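Local coordinates for GTPase activator-like protein (Chaetomium thermophilum, PDB 6SSH) that probably stimulates GTP hydrolysis by a small GTPase through this TSC2-type GTPase-activating domain of a longer protein, at residues 15-20 with 94-99. Sequence-based numbering, arbitrary orientation.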
loop_
_atom_site.group_PDB
_atom_site.type_symbol
_atom_site.label_atom_id
_atom_site.label_comp_id
_atom_site.label_asym_id
_atom_site.label_seq_id
_atom_site.Cartn_x
_atom_site.Cartn_y
_atom_site.Cartn_z
ATOM N N THR A 15 14.830 7.336 1.597
ATOM C CA THR A 15 15.475 6.219 0.948
ATOM C C THR A 15 15.439 4.943 1.754
ATOM O O THR A 15 15.627 3.875 1.185
ATOM C CB THR A 15 16.954 6.538 0.620
ATOM O OG1 THR A 15 17.641 6.832 1.812
ATOM C CG2 THR A 15 17.064 7.723 -0.352
ATOM N N HIS A 16 15.191 5.049 3.072
ATOM C CA HIS A 16 15.381 3.903 3.984
ATOM C C HIS A 16 14.097 3.534 4.677
ATOM O O HIS A 16 13.290 4.391 5.014
ATOM C CB HIS A 16 16.442 4.245 5.057
ATOM C CG HIS A 16 16.863 3.086 5.914
ATOM N ND1 HIS A 16 16.180 2.679 7.050
ATOM C CD2 HIS A 16 17.960 2.292 5.839
ATOM C CE1 HIS A 16 16.809 1.655 7.601
ATOM N NE2 HIS A 16 17.907 1.411 6.896
ATOM N N GLU A 17 13.902 2.238 4.891
ATOM C CA GLU A 17 12.669 1.730 5.493
ATOM C C GLU A 17 12.275 2.446 6.775
ATOM O O GLU A 17 11.093 2.749 6.946
ATOM C CB GLU A 17 12.900 0.261 5.790
ATOM C CG GLU A 17 12.085 -0.450 6.802
ATOM C CD GLU A 17 12.476 -1.946 6.682
ATOM O OE1 GLU A 17 13.628 -2.373 6.974
ATOM O OE2 GLU A 17 11.665 -2.588 6.131
ATOM N N THR A 18 13.182 2.638 7.713
ATOM C CA THR A 18 12.801 3.091 9.036
ATOM C C THR A 18 12.184 4.482 8.971
ATOM O O THR A 18 11.123 4.736 9.528
ATOM C CB THR A 18 14.014 2.994 9.989
ATOM O OG1 THR A 18 14.575 1.679 9.859
ATOM C CG2 THR A 18 13.609 3.214 11.419
ATOM N N GLU A 19 12.825 5.392 8.246
ATOM C CA GLU A 19 12.264 6.735 8.136
ATOM C C GLU A 19 10.928 6.775 7.378
ATOM O O GLU A 19 10.011 7.597 7.647
ATOM C CB GLU A 19 13.298 7.676 7.527
ATOM C CG GLU A 19 13.590 7.363 6.052
ATOM C CD GLU A 19 14.725 8.183 5.447
ATOM O OE1 GLU A 19 15.084 9.238 6.044
ATOM O OE2 GLU A 19 15.207 7.745 4.368
ATOM N N ILE A 20 10.795 5.903 6.382
ATOM C CA ILE A 20 9.534 5.832 5.631
ATOM C C ILE A 20 8.368 5.334 6.513
ATOM O O ILE A 20 7.275 5.880 6.521
ATOM C CB ILE A 20 9.734 4.888 4.393
ATOM C CG1 ILE A 20 10.681 5.532 3.349
ATOM C CG2 ILE A 20 8.395 4.520 3.751
ATOM C CD1 ILE A 20 11.198 4.521 2.350
ATOM N N MET A 94 6.271 -2.237 14.912
ATOM C CA MET A 94 4.844 -2.493 14.935
ATOM C C MET A 94 4.206 -2.248 13.546
ATOM O O MET A 94 3.185 -2.844 13.234
ATOM C CB MET A 94 4.160 -1.749 16.065
ATOM C CG MET A 94 4.613 -2.159 17.447
ATOM S SD MET A 94 4.315 -3.905 17.752
ATOM C CE MET A 94 4.774 -3.929 19.420
ATOM N N LYS A 95 4.806 -1.377 12.727
ATOM C CA LYS A 95 4.331 -1.208 11.338
ATOM C C LYS A 95 4.960 -2.253 10.443
ATOM O O LYS A 95 4.259 -2.823 9.583
ATOM C CB LYS A 95 4.685 0.159 10.815
ATOM C CG LYS A 95 4.178 1.299 11.704
ATOM C CD LYS A 95 4.141 2.622 10.955
ATOM C CE LYS A 95 3.939 3.840 11.874
ATOM N NZ LYS A 95 3.667 5.085 11.118
ATOM N N LYS A 96 6.234 -2.547 10.593
ATOM C CA LYS A 96 6.940 -3.525 9.757
ATOM C C LYS A 96 6.308 -4.874 9.844
ATOM O O LYS A 96 6.320 -5.656 8.859
ATOM C CB LYS A 96 8.442 -3.565 10.067
ATOM C CG LYS A 96 9.317 -4.450 9.266
ATOM C CD LYS A 96 9.302 -4.139 7.775
ATOM C CE LYS A 96 10.064 -5.137 6.915
ATOM N NZ LYS A 96 11.513 -5.091 7.132
ATOM N N ARG A 97 5.752 -5.237 11.006
ATOM C CA ARG A 97 5.199 -6.579 11.168
ATOM C C ARG A 97 4.034 -6.790 10.209
ATOM O O ARG A 97 3.780 -7.970 9.847
ATOM C CB ARG A 97 4.774 -6.877 12.608
ATOM C CG ARG A 97 3.412 -6.258 13.003
ATOM C CD ARG A 97 3.138 -6.551 14.492
ATOM N NE ARG A 97 1.715 -6.557 14.803
ATOM C CZ ARG A 97 1.023 -5.496 15.123
ATOM N NH1 ARG A 97 -0.240 -5.639 15.407
ATOM N NH2 ARG A 97 1.520 -4.275 15.106
ATOM N N HIS A 98 3.355 -5.736 9.821
ATOM C CA HIS A 98 2.276 -5.879 8.835
ATOM C C HIS A 98 2.837 -5.946 7.431
ATOM O O HIS A 98 2.673 -6.955 6.753
ATOM C CB HIS A 98 1.269 -4.755 8.957
ATOM C CG HIS A 98 0.664 -4.655 10.300
ATOM N ND1 HIS A 98 -0.159 -5.644 10.780
ATOM C CD2 HIS A 98 0.706 -3.680 11.217
ATOM C CE1 HIS A 98 -0.548 -5.281 12.011
ATOM N NE2 HIS A 98 -0.023 -4.112 12.295
ATOM N N ILE A 99 3.539 -4.906 7.004
ATOM C CA ILE A 99 3.976 -4.876 5.597
ATOM C C ILE A 99 5.037 -5.923 5.325
ATOM O O ILE A 99 5.043 -6.466 4.199
ATOM C CB ILE A 99 4.354 -3.456 5.137
ATOM C CG1 ILE A 99 5.572 -3.012 5.908
ATOM C CG2 ILE A 99 3.114 -2.505 5.256
ATOM C CD1 ILE A 99 6.750 -2.905 5.070
#
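E17 and K96 reach across from two short helices, 17-21 and 93-99, and join in a salt bridge. In the conformer of K96 described, NZ donates to E17 OE2 at 2.7 Å. It approaches from above the carboxylate, 40° out of its plane. E17 OE1 lies farther from the ammonium, 3.4 Å from K96 NZ. The two side chains cross at about a right angle. E17 CG lies anti to the backbone N (chi1 158°) and the chain runs on extended. The K96 chain instead bends at chi2 and again at chi4, which brings its methylene carbons CD and CE up to the same oxygen, CE lying 3.1 Å from E17 OE2. A second hydrogen bond, to the carbonyl of P121, also grips K96 NZ, and E17 itself packs on P121, so both partners share the loop around this proline.

The start of helix 17-21 is capped by its own hydrogen bonds. H16, the N-cap, accepts from T18 N through ND1 at 3.1 Å, and E19 OE2 accepts from T15 N (2.8 Å) and H16 N (3.0 Å), the latter through its anti lone pair.

The backbones stay well apart, with the CA atoms of E17 and K96 8.9 Å from each other. The arrangement is a surface salt bridge between two helices of the Rap/ran-GAP-type domain, one of them opened by the H16–E19 capping box.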